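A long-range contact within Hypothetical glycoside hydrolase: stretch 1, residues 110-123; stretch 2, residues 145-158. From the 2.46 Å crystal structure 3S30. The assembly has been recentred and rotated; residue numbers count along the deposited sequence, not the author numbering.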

# COMPACT_ATOMS: atom_id res chain seq x y z
N LYS A 110 10.47 2.00 12.74
CA LYS A 110 11.84 1.61 13.03
C LYS A 110 12.68 1.95 11.80
O LYS A 110 12.15 2.00 10.69
N THR A 111 13.97 2.19 12.01
CA THR A 111 14.88 2.60 10.93
C THR A 111 15.74 1.42 10.51
O THR A 111 16.34 0.74 11.35
N VAL A 112 15.80 1.19 9.20
CA VAL A 112 16.40 0.01 8.60
C VAL A 112 17.43 0.44 7.55
O VAL A 112 17.12 1.29 6.70
N PRO A 113 18.65 -0.15 7.59
CA PRO A 113 19.68 0.17 6.60
C PRO A 113 19.60 -0.69 5.36
O PRO A 113 19.23 -1.86 5.45
N TYR A 114 19.96 -0.12 4.21
CA TYR A 114 20.18 -0.90 2.99
C TYR A 114 20.92 -0.06 1.95
O TYR A 114 20.59 1.11 1.75
N ASN A 115 21.90 -0.68 1.29
CA ASN A 115 22.64 -0.05 0.20
C ASN A 115 23.11 1.36 0.56
O ASN A 115 22.99 2.29 -0.24
N LYS A 116 23.63 1.49 1.78
CA LYS A 116 24.14 2.76 2.30
C LYS A 116 23.05 3.83 2.46
O LYS A 116 23.33 5.02 2.54
N ASN A 117 21.80 3.37 2.54
CA ASN A 117 20.64 4.21 2.86
C ASN A 117 20.01 3.71 4.15
O ASN A 117 20.28 2.59 4.58
N GLU A 118 19.15 4.55 4.73
CA GLU A 118 18.29 4.17 5.85
C GLU A 118 16.85 4.62 5.59
O GLU A 118 16.64 5.73 5.11
N TYR A 119 15.87 3.77 5.90
CA TYR A 119 14.46 4.10 5.69
C TYR A 119 13.57 3.60 6.84
O TYR A 119 14.02 2.85 7.70
N TYR A 120 12.30 4.02 6.85
CA TYR A 120 11.35 3.58 7.89
C TYR A 120 10.51 2.35 7.49
O TYR A 120 10.07 2.22 6.34
N VAL A 121 10.31 1.45 8.45
CA VAL A 121 9.30 0.40 8.37
C VAL A 121 8.28 0.75 9.44
O VAL A 121 8.64 0.91 10.61
N LEU A 122 7.02 0.90 9.05
CA LEU A 122 5.97 1.27 9.98
C LEU A 122 5.38 -0.01 10.56
O LEU A 122 5.26 -1.02 9.86
N TYR A 123 5.02 0.04 11.84
CA TYR A 123 4.35 -1.08 12.49
C TYR A 123 3.25 -0.61 13.44
O TYR A 123 3.24 0.52 13.89
N GLY A 145 19.89 4.49 -5.40
CA GLY A 145 20.85 5.50 -5.00
C GLY A 145 21.43 5.26 -3.62
O GLY A 145 21.05 4.31 -2.94
N SER A 146 22.37 6.11 -3.22
CA SER A 146 22.94 6.09 -1.87
C SER A 146 22.81 7.45 -1.19
O SER A 146 22.56 8.46 -1.86
N GLY A 147 22.98 7.47 0.13
CA GLY A 147 22.85 8.71 0.91
C GLY A 147 21.43 9.21 1.15
O GLY A 147 21.23 10.38 1.46
N TYR A 148 20.43 8.34 1.01
CA TYR A 148 19.05 8.70 1.34
C TYR A 148 18.84 8.57 2.84
O TYR A 148 19.32 7.61 3.46
N THR A 149 18.10 9.51 3.42
CA THR A 149 17.66 9.39 4.81
C THR A 149 16.17 9.02 4.79
O THR A 149 15.54 9.14 3.74
N PRO A 150 15.62 8.57 5.92
CA PRO A 150 14.21 8.12 5.94
C PRO A 150 13.18 9.06 5.29
O PRO A 150 12.27 8.60 4.63
N ASN A 151 13.34 10.35 5.46
CA ASN A 151 12.42 11.32 4.89
C ASN A 151 12.60 11.61 3.38
O ASN A 151 11.75 12.26 2.77
N ASP A 152 13.65 11.06 2.78
CA ASP A 152 13.78 11.07 1.33
C ASP A 152 12.99 9.96 0.67
O ASP A 152 12.77 10.01 -0.53
N PHE A 153 12.57 8.94 1.43
CA PHE A 153 11.91 7.77 0.81
C PHE A 153 10.47 8.01 0.36
O PHE A 153 9.84 8.97 0.79
N PRO A 154 9.97 7.16 -0.54
CA PRO A 154 8.58 7.33 -0.98
C PRO A 154 7.58 7.13 0.15
O PRO A 154 6.50 7.76 0.17
N THR A 155 7.95 6.29 1.11
CA THR A 155 7.10 5.94 2.23
C THR A 155 7.77 6.30 3.56
O THR A 155 8.85 5.81 3.88
N SER A 156 7.08 7.14 4.33
CA SER A 156 7.55 7.65 5.61
C SER A 156 6.34 8.04 6.44
O SER A 156 5.20 7.66 6.11
N ILE A 157 6.59 8.77 7.53
CA ILE A 157 5.52 9.36 8.35
C ILE A 157 5.76 10.86 8.52
O ILE A 157 6.88 11.34 8.39
N SER A 158 4.69 11.57 8.83
CA SER A 158 4.74 13.01 9.08
C SER A 158 4.22 13.26 10.48
O SER A 158 3.30 12.57 10.91

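What holds the turn of the first stretch against the second? Asn117, buried with chi1 m, uses both ends of its amide: ND2 donates to Gly145 O at 2.8 Å, and OD1 accepts from Tyr148 N at 3.0 Å. One side chain thus bridges backbone groups three residues apart. Nearby, Ser146, also m, donates from OG to Asn115 O at 3.3 Å.

How does the polar contact continue along the chain? Glu118 N donates weakly to Tyr148 O at 3.3 Å. Beyond it a water takes over, accepting from Tyr120 N at 2.9 Å and donating to Pro150 O at 2.6 Å and Thr155 O at 2.9 Å, so it links three backbone groups across the contact.

Which side chains fill the middle? Phe153 (m) points toward the first stretch, and Tyr119 (p) sets its CB over the Phe153 ring face, 3.4 Å from the centroid. Asn117 CB meets the edge of the same ring, 3.8 Å from Phe153 CZ.

What closes the far end? Tyr120 (m) points toward the second stretch and receives Pro150 CB over one face, 3.5 Å from its ring centroid, while Ser156 OG lies at the ring edge, 3.3 Å from Tyr120 CD2. Leu122 (m, p) also points inward, its CD2 packing 3.5 Å from Ile157 CG2.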

# COMPACT_ATOMS: atom_id res chain seq x y z
CB LYS A 110 11.94 0.12 13.37
CG LYS A 110 11.54 -0.85 12.26
CD LYS A 110 11.50 -2.27 12.79
CE LYS A 110 11.08 -3.25 11.71
NZ LYS A 110 10.91 -4.64 12.22
CB THR A 111 15.76 3.79 11.36
OG1 THR A 111 14.93 4.94 11.59
CG2 THR A 111 16.80 4.12 10.29
CB VAL A 112 15.32 -0.87 7.92
CG1 VAL A 112 15.93 -1.85 6.93
CG2 VAL A 112 14.50 -1.61 8.97
CB PRO A 113 20.98 -0.15 7.35
CG PRO A 113 20.61 -1.30 8.24
CD PRO A 113 19.16 -1.07 8.63
CB TYR A 114 18.86 -1.37 2.40
CG TYR A 114 18.97 -2.54 1.44
CD1 TYR A 114 19.42 -3.78 1.87
CD2 TYR A 114 18.58 -2.40 0.11
CE1 TYR A 114 19.50 -4.86 0.98
CE2 TYR A 114 18.65 -3.46 -0.77
CZ TYR A 114 19.11 -4.68 -0.34
OH TYR A 114 19.16 -5.70 -1.25
CB ASN A 115 21.77 -0.05 -1.06
CG ASN A 115 22.54 0.41 -2.30
OD1 ASN A 115 23.72 0.08 -2.48
ND2 ASN A 115 21.86 1.16 -3.16
CB LYS A 116 25.34 3.25 1.46
CG LYS A 116 26.48 2.23 1.41
CD LYS A 116 27.68 2.67 0.54
CE LYS A 116 28.68 3.52 1.30
NZ LYS A 116 30.06 3.49 0.68
CB ASN A 117 19.58 4.13 1.76
CG ASN A 117 20.14 4.41 0.39
OD1 ASN A 117 20.58 5.53 0.10
ND2 ASN A 117 20.11 3.40 -0.48
CB GLU A 118 18.81 4.79 7.15
CG GLU A 118 20.11 4.18 7.66
CD GLU A 118 20.45 4.61 9.09
OE1 GLU A 118 20.15 5.77 9.46
OE2 GLU A 118 21.04 3.79 9.84
CB TYR A 119 13.97 3.54 4.35
CG TYR A 119 14.09 2.04 4.21
CD1 TYR A 119 13.11 1.20 4.71
CD2 TYR A 119 15.18 1.47 3.57
CE1 TYR A 119 13.20 -0.17 4.57
CE2 TYR A 119 15.30 0.09 3.44
CZ TYR A 119 14.31 -0.72 3.95
OH TYR A 119 14.39 -2.08 3.84
CB TYR A 120 10.37 4.69 8.27
CG TYR A 120 10.96 5.90 8.98
CD1 TYR A 120 12.00 5.78 9.91
CD2 TYR A 120 10.43 7.16 8.76
CE1 TYR A 120 12.50 6.90 10.57
CE2 TYR A 120 10.91 8.28 9.41
CZ TYR A 120 11.94 8.15 10.31
OH TYR A 120 12.39 9.28 10.93
CB VAL A 121 9.88 -1.03 8.62
CG1 VAL A 121 8.79 -2.09 8.44
CG2 VAL A 121 11.05 -1.34 7.66
CB LEU A 122 4.86 2.09 9.32
CG LEU A 122 5.11 3.54 8.90
CD1 LEU A 122 6.07 3.62 7.74
CD2 LEU A 122 3.79 4.24 8.53
CB TYR A 123 5.37 -1.95 13.22
CG TYR A 123 6.14 -1.25 14.31
CD1 TYR A 123 7.32 -0.55 14.02
CD2 TYR A 123 5.72 -1.30 15.64
CE1 TYR A 123 8.04 0.08 15.03
CE2 TYR A 123 6.44 -0.68 16.66
CZ TYR A 123 7.60 0.01 16.34
OH TYR A 123 8.33 0.63 17.33
CB SER A 146 24.40 5.64 -1.92
OG SER A 146 24.48 4.29 -2.34
CB TYR A 148 18.04 7.79 0.65
CG TYR A 148 17.97 7.89 -0.85
CD1 TYR A 148 17.82 9.12 -1.50
CD2 TYR A 148 18.00 6.74 -1.63
CE1 TYR A 148 17.74 9.19 -2.88
CE2 TYR A 148 17.92 6.80 -3.01
CZ TYR A 148 17.79 8.03 -3.63
OH TYR A 148 17.71 8.07 -5.01
CB THR A 149 17.89 10.71 5.61
OG1 THR A 149 17.05 11.75 5.08
CG2 THR A 149 19.35 11.12 5.55
CB PRO A 150 13.93 7.97 7.44
CG PRO A 150 15.27 7.57 8.02
CD PRO A 150 16.29 8.34 7.22
CB ASN A 151 12.44 12.60 5.73
CG ASN A 151 11.61 12.45 7.01
OD1 ASN A 151 10.39 12.20 6.95
ND2 ASN A 151 12.26 12.58 8.16
CB ASP A 152 15.24 10.93 0.90
CG ASP A 152 16.13 11.94 1.56
OD1 ASP A 152 15.76 13.15 1.59
OD2 ASP A 152 17.18 11.51 2.05
CB PHE A 153 12.01 6.53 1.72
CG PHE A 153 13.33 5.83 1.62
CD1 PHE A 153 14.47 6.39 2.20
CD2 PHE A 153 13.46 4.65 0.88
CE1 PHE A 153 15.69 5.78 2.07
CE2 PHE A 153 14.68 4.04 0.76
CZ PHE A 153 15.80 4.60 1.35
CB PRO A 154 8.41 6.28 -2.08
CG PRO A 154 9.81 5.87 -2.50
CD PRO A 154 10.69 6.12 -1.32
CB THR A 155 6.77 4.46 2.19
OG1 THR A 155 6.14 4.18 0.93
CG2 THR A 155 5.83 4.07 3.32
CB SER A 156 8.45 8.87 5.40
OG SER A 156 9.12 9.23 6.60
CB ILE A 157 5.39 8.72 9.78
CG1 ILE A 157 6.67 8.94 10.62
CG2 ILE A 157 5.06 7.25 9.68
CD1 ILE A 157 6.50 8.57 12.08
CB SER A 158 3.86 13.75 8.06
OG SER A 158 3.42 15.00 8.57
O HOH W 1 11.37 6.23 5.15